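Side-chain contacts in L-lysine 6-oxidase (Marinomonas mediterranea, PDB 3WEU), which oxidises the epsilon-amino group of L-lysine with a cysteine tryptophylquinone cofactor, releasing ammonium and hydrogen peroxide, the latter the source of its antibacterial activity: residues A[134-139]-A[483-488]; A[159-164]-A[473-478]; A[200-205]-A[508-513]; A[246-251]-A[449-454]. All coordinates share one frame; numbering follows the deposited sequence.

Contact 1: A[134-139]-A[483-488]; sequences SLIIDL and LTPERD
The flat carboxylate of Asp138 carries the CD1 methyl of Leu483 over one face, 3.6 Å from Asp138 CG. Leu483 leans in at a slant, which also brings its CG to 3.3 Å from Asp138 OD2. At the rim of the carboxylate a water takes over: it donates to Asp138 OD2 (2.7 Å) and accepts from Leu483 N (2.9 Å), so the acid reaches the leucine backbone through one molecule while the leucine branch lies against its face. With CG anti to the backbone N (chi1 178°), the carboxylate extends from its strand toward the 483-488 loop. Beside it, Ile136 stretches its CG1 branch out fully, and CD1 ends 3.9 Å from Leu483 CB and 4.1 Å from Pro485 CB. A long branched residue suits this place because it fills the angle between leucine and proline. Leu483 also rests on Ala90 and Phe478, while Pro485 is backed by Arg132 and Gln133 of helix 129-134. Asp138 is buried but richly bonded: OD2 also meets Tyr162 OH, and OD1 takes His88 NE2 and Gly140 N. These donors fix its rotation and would probably favour the carboxylate form within an otherwise apolar joint.

Contact 2: A[159-164]-A[473-478]; sequences PETYLH and QDKAYF
Phe478 and Tyr162 bury most of the surface here, but the two aromatic rings do not stack. Tyr162 meets the backbone and CB of Phe478: its CE2 lies 3.4 Å from Phe478 O, which approaches the ring obliquely, and its OH is 4.0 Å from Phe478 CB, the hydroxyl itself being engaged by Asp138. The two side chains run side by side in the same direction. Tyr162 reaches this place because CG stands anti to its backbone N (chi1 -156°), which sends the ring from the end of the Pro159-Tyr162 type I turn across the first turn of the helix. Phe478 turns its own ring away, toward Leu483 and Glu497.

A water completes the joint. It donates to Phe478 O (2.6 Å) and accepts from His164 N (2.9 Å). The water oxygen also sits over the centre of the Tyr162 ring, 3.1 Å above its plane, a position from which its other hydrogen might face the pi electrons. An aromatic residue suits this spot, offering a broad apolar wall and a weak acceptor at once. Toward the surface, Lys475 NZ comes within 4.3 Å of Thr161 OG1, a loose approach; the amine is salt-bridged to Asp479 one turn on.

Asp474 is the N-cap of the helix, and its OD1 accepts from Tyr477 N (3.0 Å, 162°). Helix 475-481 thus lies against the loop after strand 150-154, with a backbone bond between Leu163 and Asp479 alongside. Pro141 of strand 137-145 supports Tyr162 and Lys475, and His88 of strand 80-91 sets its ring perpendicular to that of Tyr162.

Contact 3: A[200-205]-A[508-513]; sequences GFAGGN and PWQADF
Gln510 brings its amide up against Ala202. From CB the chain leaves with CG anti to the carbonyl carbon, and a bend at chi2 (90°) folds the rest back over the preceding residue instead of letting it extend. CD therefore settles 3.3 Å above one face of the Trp509 indole, toward its rim, with the amide lying nearly flat over the ring. At the tip, OE1 and NE2 share the Ala202 methyl, whose CB is 3.4 Å from Gln510 OE1 and tilted from the amide plane. Gln510 NE2 also comes within 3.6 Å of Gly200 O, too loose to count on as a bond.

The methyl of Ala202 is small enough to sit in the notch formed by this amide and the ring of Pro508, whose CB is 3.9 Å from Ala202 CB. Pro508 follows a cis peptide bond and rests on Trp217 and Asp219 of the neighbouring strand. Gly200 has a positive phi (91°), backbone angles that favour glycine. Along the edge of the indole a water accepts from Trp509 NE1 (2.8 Å) and donates to Phe201 O (2.8 Å).

The start of helix 510-515, which leads to Cys516 of the quinone cross-link, is thereby seated on the three-stranded sheet. Its chemistry is mostly apolar and water-mediated. Gln510 OE1 is buried without a polar partner in the model, so contact with the indole and the methyl, more than hydrogen bonding, appears to hold this amide in place.

Contact 4: A[246-251]-A[449-454]; sequences VGSPDF and PGIEMT
Gly247, at the end of strand 237-247, comes within 5.1 Å of Glu452 between CA atoms, close enough that a side chain on its facing side would have no room. Its bare CA instead receives Glu452 CG at 4.3 Å, so glycine is what allows the loop to lie directly on the strand. The glutamate turns sharply at chi2 (86°), and its carboxylate is held by partners beyond the two segments: OE2 forms a salt bridge with Arg13 and accepts from Gln584, and OE1 takes Val443 N.

Next along, Ser248 faces Ile451. CG2, the methyl branch anti to the isoleucine's backbone N, touches Ser248 OG at 4.1 Å; the serine oxygen is itself tucked between its own N and carbonyl carbon (chi1 59°). Serine is compact enough to pass beneath the Trp509 ring, while a methyl of the branched isoleucine rests against its oxygen.

Two waters join the backbones. One donates both hydrogens, to Val246 O and to Glu452 O (2.8 Å); the other accepts from Ser248 N (2.9 Å) and gives a weak bond to Ile451 O. Within the loop, Thr454 OG1 donates to Pro449 O (2.6 Å) in the carbonyl plane, on a lone pair, bringing the two ends of the segment together.

Arg13 also donates to Ser248 O, so one guanidinium ties the acid of the loop to the backbone beyond the strand. Since Gly450 N makes a weak bond to O6 of the tryptophylquinone at position 581, this water- and charge-linked joint connects the central sheet to a loop beside the cofactor.

In the fold
From the N terminus, the chain supplies the first halves in order: strand 137-145, the loop at 159-164, strand 202-204 and the end of strand 237-247. Contact 4 closes first, at 449-454, within the loop of contact 2, closed at 473-478, which lies within that of contact 1, closed at 483-488. Contact 3 closes last, at 508-513; it encloses contact 4 but crosses contacts 1 and 2. Contacts 1 and 2 touch each other and lie on the same side of the chain's centre; contacts 3 and 4 touch nearer that centre. Contacts 1 to 3 join the N-terminal family part to the C-terminal one, while contact 4 sets a C-terminal loop on the end of strand 237-247.

Contact 1: A[134-139]-A[483-488]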
loop_
_atom_site.group_PDB
_atom_site.type_symbol
_atom_site.label_atom_id
_atom_site.label_comp_id
_atom_site.label_asym_id
_atom_site.label_seq_id
_atom_site.Cartn_x
_atom_site.Cartn_y
_atom_site.Cartn_z
ATOM N N SER A 134 27.252 -10.464 5.058
ATOM C CA SER A 134 26.694 -9.950 6.293
ATOM C C SER A 134 25.158 -10.166 6.318
ATOM O O SER A 134 24.490 -10.015 7.327
ATOM C CB SER A 134 27.114 -8.493 6.512
ATOM O OG SER A 134 26.292 -7.718 5.694
ATOM N N LEU A 135 24.623 -10.575 5.190
ATOM C CA LEU A 135 23.206 -10.921 5.106
ATOM C C LEU A 135 22.898 -12.265 5.805
ATOM O O LEU A 135 21.737 -12.511 6.181
ATOM C CB LEU A 135 22.763 -10.983 3.621
ATOM C CG LEU A 135 22.681 -9.618 2.910
ATOM C CD1 LEU A 135 22.462 -9.870 1.407
ATOM C CD2 LEU A 135 21.558 -8.781 3.522
ATOM N N ILE A 136 23.934 -13.092 5.961
ATOM C CA ILE A 136 23.836 -14.386 6.549
ATOM C C ILE A 136 23.648 -14.158 8.036
ATOM O O ILE A 136 24.244 -13.238 8.629
ATOM C CB ILE A 136 25.135 -15.193 6.374
ATOM C CG1 ILE A 136 25.447 -15.339 4.893
ATOM C CG2 ILE A 136 25.102 -16.575 7.038
ATOM C CD1 ILE A 136 26.686 -16.089 4.589
ATOM N N ILE A 137 22.823 -14.999 8.666
ATOM C CA ILE A 137 22.782 -15.027 10.106
ATOM C C ILE A 137 23.686 -16.144 10.533
ATOM O O ILE A 137 23.380 -17.339 10.322
ATOM C CB ILE A 137 21.386 -15.245 10.708
ATOM C CG1 ILE A 137 20.387 -14.222 10.206
ATOM C CG2 ILE A 137 21.451 -15.143 12.249
ATOM C CD1 ILE A 137 18.982 -14.359 10.802
ATOM N N ASP A 138 24.823 -15.764 11.142
ATOM C CA ASP A 138 25.859 -16.650 11.529
ATOM C C ASP A 138 26.537 -16.130 12.826
ATOM O O ASP A 138 27.217 -15.069 12.843
ATOM C CB ASP A 138 26.879 -16.736 10.405
ATOM C CG ASP A 138 28.068 -17.615 10.737
ATOM O OD1 ASP A 138 28.054 -18.369 11.741
ATOM O OD2 ASP A 138 29.046 -17.615 9.939
ATOM N N LEU A 139 26.337 -16.868 13.902
ATOM C CA LEU A 139 26.766 -16.456 15.230
ATOM C C LEU A 139 27.880 -17.336 15.661
ATOM O O LEU A 139 28.303 -17.293 16.802
ATOM C CB LEU A 139 25.607 -16.541 16.192
ATOM C CG LEU A 139 24.357 -15.751 15.815
ATOM C CD1 LEU A 139 23.329 -15.853 16.937
ATOM C CD2 LEU A 139 24.605 -14.275 15.480
ATOM N N LEU A 483 31.320 -17.721 6.446
ATOM C CA LEU A 483 30.653 -18.574 5.511
ATOM C C LEU A 483 30.691 -17.975 4.132
ATOM O O LEU A 483 30.900 -16.780 3.999
ATOM C CB LEU A 483 29.180 -18.776 5.934
ATOM C CG LEU A 483 29.048 -19.577 7.230
ATOM C CD1 LEU A 483 27.584 -19.532 7.678
ATOM C CD2 LEU A 483 29.529 -21.027 7.132
ATOM N N THR A 484 30.439 -18.787 3.099
ATOM C CA THR A 484 30.637 -18.292 1.700
ATOM C C THR A 484 29.270 -17.982 1.094
ATOM O O THR A 484 28.507 -18.892 0.818
ATOM C CB THR A 484 31.369 -19.320 0.889
ATOM O OG1 THR A 484 32.371 -19.990 1.679
ATOM C CG2 THR A 484 31.946 -18.714 -0.449
ATOM N N PRO A 485 28.905 -16.706 0.961
ATOM C CA PRO A 485 27.487 -16.428 0.625
ATOM C C PRO A 485 27.014 -16.934 -0.756
ATOM O O PRO A 485 25.885 -17.445 -0.921
ATOM C CB PRO A 485 27.400 -14.884 0.734
ATOM C CG PRO A 485 28.831 -14.402 0.639
ATOM C CD PRO A 485 29.615 -15.465 1.366
ATOM N N GLU A 486 27.898 -16.901 -1.736
ATOM C CA GLU A 486 27.487 -17.192 -3.099
ATOM C C GLU A 486 27.745 -18.635 -3.481
ATOM O O GLU A 486 27.364 -19.046 -4.554
ATOM C CB GLU A 486 28.134 -16.192 -4.100
ATOM C CG GLU A 486 29.609 -16.106 -4.102
ATOM C CD GLU A 486 30.103 -15.182 -2.975
ATOM O OE1 GLU A 486 30.111 -13.879 -3.084
ATOM O OE2 GLU A 486 30.466 -15.802 -1.970
ATOM N N ARG A 487 28.341 -19.438 -2.604
ATOM C CA ARG A 487 28.754 -20.787 -2.947
ATOM C C ARG A 487 27.541 -21.734 -3.034
ATOM O O ARG A 487 26.801 -21.887 -2.048
ATOM C CB ARG A 487 29.727 -21.355 -1.916
ATOM C CG ARG A 487 30.155 -22.771 -2.159
ATOM C CD ARG A 487 31.206 -23.257 -1.181
ATOM N NE ARG A 487 31.636 -24.624 -1.420
ATOM C CZ ARG A 487 30.945 -25.686 -1.013
ATOM N NH1 ARG A 487 29.787 -25.479 -0.357
ATOM N NH2 ARG A 487 31.364 -26.914 -1.255
ATOM N N ASP A 488 27.376 -22.365 -4.185
ATOM C CA ASP A 488 26.410 -23.445 -4.344
ATOM C C ASP A 488 27.085 -24.789 -4.139
ATOM O O ASP A 488 27.858 -25.270 -4.943
ATOM C CB ASP A 488 25.777 -23.385 -5.710
ATOM C CG ASP A 488 24.603 -24.367 -5.857
ATOM O OD1 ASP A 488 24.390 -25.187 -4.933
ATOM O OD2 ASP A 488 23.901 -24.297 -6.865
HETATM O O HOH W 1 29.420 -15.927 7.807
#

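Contact 2: A[159-164]-A[473-478]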
loop_
_atom_site.group_PDB
_atom_site.type_symbol
_atom_site.label_atom_id
_atom_site.label_comp_id
_atom_site.label_asym_id
_atom_site.label_seq_id
_atom_site.Cartn_x
_atom_site.Cartn_y
_atom_site.Cartn_z
ATOM N N PRO A 159 31.800 -16.576 20.178
ATOM C CA PRO A 159 33.199 -16.706 20.581
ATOM C C PRO A 159 34.155 -15.682 19.930
ATOM O O PRO A 159 33.955 -15.283 18.789
ATOM C CB PRO A 159 33.586 -18.116 20.172
ATOM C CG PRO A 159 32.348 -18.737 19.610
ATOM C CD PRO A 159 31.287 -17.733 19.440
ATOM N N GLU A 160 35.169 -15.242 20.678
ATOM C CA GLU A 160 36.151 -14.266 20.157
ATOM C C GLU A 160 36.920 -14.833 18.947
ATOM O O GLU A 160 37.318 -14.108 18.075
ATOM C CB GLU A 160 37.145 -13.871 21.276
ATOM C CG GLU A 160 36.521 -13.000 22.325
ATOM C CD GLU A 160 37.537 -12.533 23.363
ATOM O OE1 GLU A 160 38.745 -12.442 23.031
ATOM O OE2 GLU A 160 37.123 -12.263 24.508
ATOM N N THR A 161 37.115 -16.144 18.887
ATOM C CA THR A 161 37.774 -16.754 17.723
ATOM C C THR A 161 36.958 -16.760 16.412
ATOM O O THR A 161 37.496 -17.184 15.381
ATOM C CB THR A 161 38.196 -18.184 18.031
ATOM O OG1 THR A 161 37.051 -18.920 18.500
ATOM C CG2 THR A 161 39.307 -18.185 19.128
ATOM N N TYR A 162 35.675 -16.378 16.492
ATOM C CA TYR A 162 34.786 -16.349 15.347
ATOM C C TYR A 162 34.781 -14.939 14.809
ATOM O O TYR A 162 34.076 -14.039 15.279
ATOM C CB TYR A 162 33.338 -16.893 15.657
ATOM C CG TYR A 162 32.700 -17.371 14.341
ATOM C CD1 TYR A 162 31.790 -16.594 13.659
ATOM C CD2 TYR A 162 33.047 -18.555 13.791
ATOM C CE1 TYR A 162 31.259 -16.999 12.425
ATOM C CE2 TYR A 162 32.548 -18.965 12.580
ATOM C CZ TYR A 162 31.650 -18.206 11.892
ATOM O OH TYR A 162 31.165 -18.661 10.690
ATOM N N LEU A 163 35.560 -14.744 13.762
ATOM C CA LEU A 163 35.906 -13.413 13.366
ATOM C C LEU A 163 34.809 -12.722 12.578
ATOM O O LEU A 163 34.771 -11.478 12.534
ATOM C CB LEU A 163 37.210 -13.449 12.552
ATOM C CG LEU A 163 38.421 -13.982 13.280
ATOM C CD1 LEU A 163 39.697 -13.896 12.388
ATOM C CD2 LEU A 163 38.574 -13.207 14.581
ATOM N N HIS A 164 33.911 -13.482 11.956
ATOM C CA HIS A 164 32.930 -12.841 11.075
ATOM C C HIS A 164 31.485 -13.231 11.352
ATOM O O HIS A 164 30.830 -13.812 10.494
ATOM C CB HIS A 164 33.210 -13.140 9.626
ATOM C CG HIS A 164 34.449 -12.510 9.143
ATOM N ND1 HIS A 164 35.618 -13.217 9.019
ATOM C CD2 HIS A 164 34.726 -11.232 8.807
ATOM C CE1 HIS A 164 36.564 -12.400 8.598
ATOM N NE2 HIS A 164 36.054 -11.189 8.477
ATOM N N GLN A 473 34.824 -28.220 4.512
ATOM C CA GLN A 473 35.714 -27.608 5.551
ATOM C C GLN A 473 35.310 -27.848 6.983
ATOM O O GLN A 473 34.492 -28.700 7.328
ATOM C CB GLN A 473 35.781 -26.072 5.356
ATOM C CG GLN A 473 35.982 -25.524 3.952
ATOM C CD GLN A 473 37.374 -24.954 3.734
ATOM O OE1 GLN A 473 38.311 -25.313 4.418
ATOM N NE2 GLN A 473 37.503 -24.046 2.791
ATOM N N ASP A 474 35.826 -26.995 7.868
ATOM C CA ASP A 474 35.838 -27.313 9.279
ATOM C C ASP A 474 35.914 -26.042 10.109
ATOM O O ASP A 474 35.940 -24.900 9.581
ATOM C CB ASP A 474 37.018 -28.226 9.590
ATOM C CG ASP A 474 38.368 -27.506 9.405
ATOM O OD1 ASP A 474 38.450 -26.257 9.217
ATOM O OD2 ASP A 474 39.369 -28.220 9.440
ATOM N N LYS A 475 35.814 -26.231 11.437
ATOM C CA LYS A 475 35.659 -25.124 12.349
ATOM C C LYS A 475 36.802 -24.097 12.138
ATOM O O LYS A 475 36.562 -22.899 12.032
ATOM C CB LYS A 475 35.649 -25.622 13.823
ATOM C CG LYS A 475 35.797 -24.505 14.818
ATOM C CD LYS A 475 35.605 -24.993 16.259
ATOM C CE LYS A 475 35.536 -23.828 17.240
ATOM N NZ LYS A 475 36.800 -23.005 17.237
ATOM N N ALA A 476 38.029 -24.563 12.040
ATOM C CA ALA A 476 39.189 -23.594 11.927
ATOM C C ALA A 476 39.039 -22.698 10.669
ATOM O O ALA A 476 39.260 -21.456 10.700
ATOM C CB ALA A 476 40.499 -24.363 11.902
ATOM N N TYR A 477 38.559 -23.302 9.570
ATOM C CA TYR A 477 38.317 -22.517 8.338
ATOM C C TYR A 477 37.304 -21.414 8.569
ATOM O O TYR A 477 37.528 -20.224 8.299
ATOM C CB TYR A 477 37.945 -23.436 7.146
ATOM C CG TYR A 477 37.513 -22.592 5.991
ATOM C CD1 TYR A 477 38.429 -22.100 5.066
ATOM C CD2 TYR A 477 36.188 -22.214 5.848
ATOM C CE1 TYR A 477 38.016 -21.232 4.059
ATOM C CE2 TYR A 477 35.770 -21.376 4.845
ATOM C CZ TYR A 477 36.682 -20.888 3.933
ATOM O OH TYR A 477 36.236 -20.001 2.954
ATOM N N PHE A 478 36.133 -21.764 9.112
ATOM C CA PHE A 478 35.104 -20.781 9.269
ATOM C C PHE A 478 35.403 -19.738 10.313
ATOM O O PHE A 478 34.923 -18.568 10.177
ATOM C CB PHE A 478 33.728 -21.462 9.538
ATOM C CG PHE A 478 33.302 -22.389 8.430
ATOM C CD1 PHE A 478 33.027 -21.881 7.140
ATOM C CD2 PHE A 478 33.102 -23.711 8.673
ATOM C CE1 PHE A 478 32.689 -22.714 6.112
ATOM C CE2 PHE A 478 32.716 -24.558 7.652
ATOM C CZ PHE A 478 32.523 -24.057 6.368
HETATM O O HOH W 2 34.119 -16.267 11.171
#

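Contact 3: A[200-205]-A[508-513]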
loop_
_atom_site.group_PDB
_atom_site.type_symbol
_atom_site.label_atom_id
_atom_site.label_comp_id
_atom_site.label_asym_id
_atom_site.label_seq_id
_atom_site.Cartn_x
_atom_site.Cartn_y
_atom_site.Cartn_z
ATOM N N GLY A 200 10.946 -18.643 16.265
ATOM C CA GLY A 200 9.955 -18.151 15.347
ATOM C C GLY A 200 10.079 -16.687 14.935
ATOM O O GLY A 200 9.161 -16.120 14.306
ATOM N N PHE A 201 11.212 -16.068 15.298
ATOM C CA PHE A 201 11.555 -14.712 14.847
ATOM C C PHE A 201 11.322 -14.544 13.341
ATOM O O PHE A 201 11.739 -15.375 12.520
ATOM C CB PHE A 201 13.052 -14.423 15.135
ATOM C CG PHE A 201 13.504 -13.070 14.668
ATOM C CD1 PHE A 201 13.897 -12.841 13.373
ATOM C CD2 PHE A 201 13.502 -12.007 15.580
ATOM C CE1 PHE A 201 14.262 -11.527 12.964
ATOM C CE2 PHE A 201 13.852 -10.731 15.173
ATOM C CZ PHE A 201 14.234 -10.504 13.884
ATOM N N ALA A 202 10.693 -13.454 12.976
ATOM C CA ALA A 202 10.523 -13.120 11.531
ATOM C C ALA A 202 10.215 -11.623 11.491
ATOM O O ALA A 202 9.155 -11.159 11.952
ATOM C CB ALA A 202 9.406 -13.939 10.907
ATOM N N GLY A 203 11.223 -10.897 10.998
ATOM C CA GLY A 203 11.187 -9.428 10.916
ATOM C C GLY A 203 12.041 -8.898 9.783
ATOM O O GLY A 203 12.912 -9.603 9.205
ATOM N N GLY A 204 11.805 -7.627 9.480
ATOM C CA GLY A 204 12.582 -6.973 8.437
ATOM C C GLY A 204 12.234 -5.481 8.297
ATOM O O GLY A 204 11.419 -4.900 9.078
ATOM N N ASN A 205 12.859 -4.861 7.302
ATOM C CA ASN A 205 12.804 -3.390 7.198
ATOM C C ASN A 205 12.043 -2.870 6.025
ATOM O O ASN A 205 12.025 -1.681 5.823
ATOM C CB ASN A 205 14.219 -2.830 7.246
ATOM C CG ASN A 205 14.888 -3.075 8.581
ATOM O OD1 ASN A 205 14.264 -2.936 9.656
ATOM N ND2 ASN A 205 16.154 -3.459 8.536
ATOM N N PRO A 508 10.789 -14.640 4.941
ATOM C CA PRO A 508 10.696 -15.623 6.004
ATOM C C PRO A 508 9.813 -16.840 5.634
ATOM O O PRO A 508 8.993 -16.764 4.728
ATOM C CB PRO A 508 10.032 -14.857 7.124
ATOM C CG PRO A 508 9.099 -13.983 6.404
ATOM C CD PRO A 508 9.787 -13.590 5.118
ATOM N N TRP A 509 10.002 -17.930 6.384
ATOM C CA TRP A 509 9.320 -19.229 6.131
ATOM C C TRP A 509 7.829 -19.131 6.163
ATOM O O TRP A 509 7.138 -19.874 5.461
ATOM C CB TRP A 509 9.748 -20.276 7.124
ATOM C CG TRP A 509 9.336 -20.001 8.533
ATOM C CD1 TRP A 509 10.064 -19.376 9.476
ATOM C CD2 TRP A 509 8.111 -20.385 9.147
ATOM N NE1 TRP A 509 9.369 -19.309 10.651
ATOM C CE2 TRP A 509 8.138 -19.894 10.467
ATOM C CE3 TRP A 509 6.983 -21.073 8.704
ATOM C CZ2 TRP A 509 7.141 -20.165 11.369
ATOM C CZ3 TRP A 509 5.957 -21.265 9.585
ATOM C CH2 TRP A 509 6.043 -20.823 10.902
ATOM N N GLN A 510 7.311 -18.196 6.926
ATOM C CA GLN A 510 5.825 -18.052 7.026
ATOM C C GLN A 510 5.200 -17.787 5.648
ATOM O O GLN A 510 4.031 -18.038 5.468
ATOM C CB GLN A 510 5.414 -17.002 8.042
ATOM C CG GLN A 510 5.721 -17.301 9.486
ATOM C CD GLN A 510 7.106 -16.799 9.939
ATOM O OE1 GLN A 510 7.997 -16.482 9.115
ATOM N NE2 GLN A 510 7.277 -16.695 11.241
ATOM N N ALA A 511 5.980 -17.342 4.636
ATOM C CA ALA A 511 5.473 -17.325 3.248
ATOM C C ALA A 511 5.269 -18.720 2.687
ATOM O O ALA A 511 4.308 -18.961 2.013
ATOM C CB ALA A 511 6.437 -16.570 2.329
ATOM N N ASP A 512 6.202 -19.640 2.906
ATOM C CA ASP A 512 6.006 -21.011 2.409
ATOM C C ASP A 512 4.727 -21.545 3.079
ATOM O O ASP A 512 3.928 -22.180 2.413
ATOM C CB ASP A 512 7.193 -21.929 2.661
ATOM C CG ASP A 512 8.381 -21.630 1.765
ATOM O OD1 ASP A 512 8.136 -21.226 0.573
ATOM O OD2 ASP A 512 9.530 -21.893 2.233
ATOM N N PHE A 513 4.544 -21.261 4.381
ATOM C CA PHE A 513 3.407 -21.753 5.147
ATOM C C PHE A 513 2.124 -21.164 4.596
ATOM O O PHE A 513 1.165 -21.903 4.316
ATOM C CB PHE A 513 3.621 -21.431 6.627
ATOM C CG PHE A 513 2.588 -22.028 7.617
ATOM C CD1 PHE A 513 1.855 -23.107 7.368
ATOM C CD2 PHE A 513 2.494 -21.488 8.874
ATOM C CE1 PHE A 513 0.995 -23.676 8.334
ATOM C CE2 PHE A 513 1.658 -22.036 9.847
ATOM C CZ PHE A 513 0.891 -23.138 9.544
HETATM O O HOH W 3 11.278 -18.084 12.229
#

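Contact 4: A[246-251]-A[449-454]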
loop_
_atom_site.group_PDB
_atom_site.type_symbol
_atom_site.label_atom_id
_atom_site.label_comp_id
_atom_site.label_asym_id
_atom_site.label_seq_id
_atom_site.Cartn_x
_atom_site.Cartn_y
_atom_site.Cartn_z
ATOM N N VAL A 246 16.666 -27.082 11.242
ATOM C CA VAL A 246 15.553 -26.524 11.983
ATOM C C VAL A 246 14.382 -26.215 10.991
ATOM O O VAL A 246 14.601 -25.607 9.923
ATOM C CB VAL A 246 15.902 -25.264 12.732
ATOM C CG1 VAL A 246 14.685 -24.801 13.528
ATOM C CG2 VAL A 246 17.046 -25.513 13.669
ATOM N N GLY A 247 13.210 -26.753 11.310
ATOM C CA GLY A 247 12.004 -26.449 10.582
ATOM C C GLY A 247 10.998 -25.677 11.373
ATOM O O GLY A 247 11.051 -25.592 12.635
ATOM N N SER A 248 9.995 -25.235 10.671
ATOM C CA SER A 248 8.845 -24.593 11.301
ATOM C C SER A 248 7.995 -25.700 11.961
ATOM O O SER A 248 8.304 -26.892 11.820
ATOM C CB SER A 248 8.067 -23.795 10.266
ATOM O OG SER A 248 7.599 -24.605 9.201
ATOM N N PRO A 249 7.015 -25.343 12.802
ATOM C CA PRO A 249 6.367 -26.420 13.542
ATOM C C PRO A 249 5.693 -27.503 12.679
ATOM O O PRO A 249 5.240 -27.214 11.561
ATOM C CB PRO A 249 5.352 -25.708 14.384
ATOM C CG PRO A 249 5.893 -24.294 14.545
ATOM C CD PRO A 249 6.487 -24.041 13.172
ATOM N N ASP A 250 5.678 -28.724 13.211
ATOM C CA ASP A 250 4.914 -29.823 12.606
ATOM C C ASP A 250 3.533 -29.763 13.235
ATOM O O ASP A 250 3.323 -30.255 14.420
ATOM C CB ASP A 250 5.587 -31.168 12.854
ATOM C CG ASP A 250 4.900 -32.334 12.143
ATOM O OD1 ASP A 250 3.764 -32.154 11.608
ATOM O OD2 ASP A 250 5.517 -33.426 12.129
ATOM N N PHE A 251 2.566 -29.243 12.461
ATOM C CA PHE A 251 1.220 -29.067 13.015
ATOM C C PHE A 251 0.307 -30.300 12.920
ATOM O O PHE A 251 -0.836 -30.261 13.394
ATOM C CB PHE A 251 0.521 -27.849 12.356
ATOM C CG PHE A 251 1.086 -26.513 12.781
ATOM C CD1 PHE A 251 0.742 -25.982 14.006
ATOM C CD2 PHE A 251 1.892 -25.778 11.951
ATOM C CE1 PHE A 251 1.168 -24.756 14.402
ATOM C CE2 PHE A 251 2.334 -24.504 12.333
ATOM C CZ PHE A 251 1.977 -24.009 13.557
ATOM N N PRO A 449 8.882 -24.511 -2.741
ATOM C CA PRO A 449 10.103 -25.221 -2.500
ATOM C C PRO A 449 10.005 -26.417 -1.603
ATOM O O PRO A 449 10.916 -27.220 -1.538
ATOM C CB PRO A 449 10.944 -24.161 -1.764
ATOM C CG PRO A 449 10.014 -23.302 -1.054
ATOM C CD PRO A 449 8.776 -23.289 -1.912
ATOM N N GLY A 450 8.958 -26.459 -0.806
ATOM C CA GLY A 450 8.880 -27.429 0.244
ATOM C C GLY A 450 8.603 -26.807 1.560
ATOM O O GLY A 450 8.165 -25.659 1.609
ATOM N N ILE A 451 8.875 -27.541 2.634
ATOM C CA ILE A 451 8.633 -26.985 4.005
ATOM C C ILE A 451 9.963 -26.926 4.732
ATOM O O ILE A 451 10.527 -25.842 4.862
ATOM C CB ILE A 451 7.618 -27.821 4.788
ATOM C CG1 ILE A 451 6.228 -27.713 4.141
ATOM C CG2 ILE A 451 7.562 -27.384 6.234
ATOM C CD1 ILE A 451 5.631 -26.353 4.152
ATOM N N GLU A 452 10.557 -28.068 5.059
ATOM C CA GLU A 452 11.838 -27.997 5.761
ATOM C C GLU A 452 13.057 -27.657 4.834
ATOM O O GLU A 452 13.981 -26.916 5.252
ATOM C CB GLU A 452 12.106 -29.241 6.556
ATOM C CG GLU A 452 11.026 -29.489 7.670
ATOM C CD GLU A 452 9.790 -30.260 7.175
ATOM O OE1 GLU A 452 9.710 -30.637 5.948
ATOM O OE2 GLU A 452 8.880 -30.477 8.025
ATOM N N MET A 453 13.064 -28.321 3.680
ATOM C CA MET A 453 14.187 -28.394 2.793
ATOM C C MET A 453 13.666 -28.493 1.381
ATOM O O MET A 453 12.486 -28.812 1.173
ATOM C CB MET A 453 15.051 -29.567 3.142
ATOM C CG MET A 453 15.908 -29.336 4.408
ATOM S SD MET A 453 16.614 -30.894 4.977
ATOM C CE MET A 453 15.364 -31.431 6.112
ATOM N N THR A 454 14.535 -28.229 0.400
ATOM C CA THR A 454 14.076 -28.293 -0.986
ATOM C C THR A 454 14.993 -29.227 -1.789
ATOM O O THR A 454 15.714 -30.050 -1.220
ATOM C CB THR A 454 13.883 -26.924 -1.595
ATOM O OG1 THR A 454 13.174 -26.988 -2.842
ATOM C CG2 THR A 454 15.227 -26.209 -1.771
HETATM O O HOH W 4 13.328 -25.156 7.276
HETATM O O HOH W 5 10.505 -25.474 7.845
#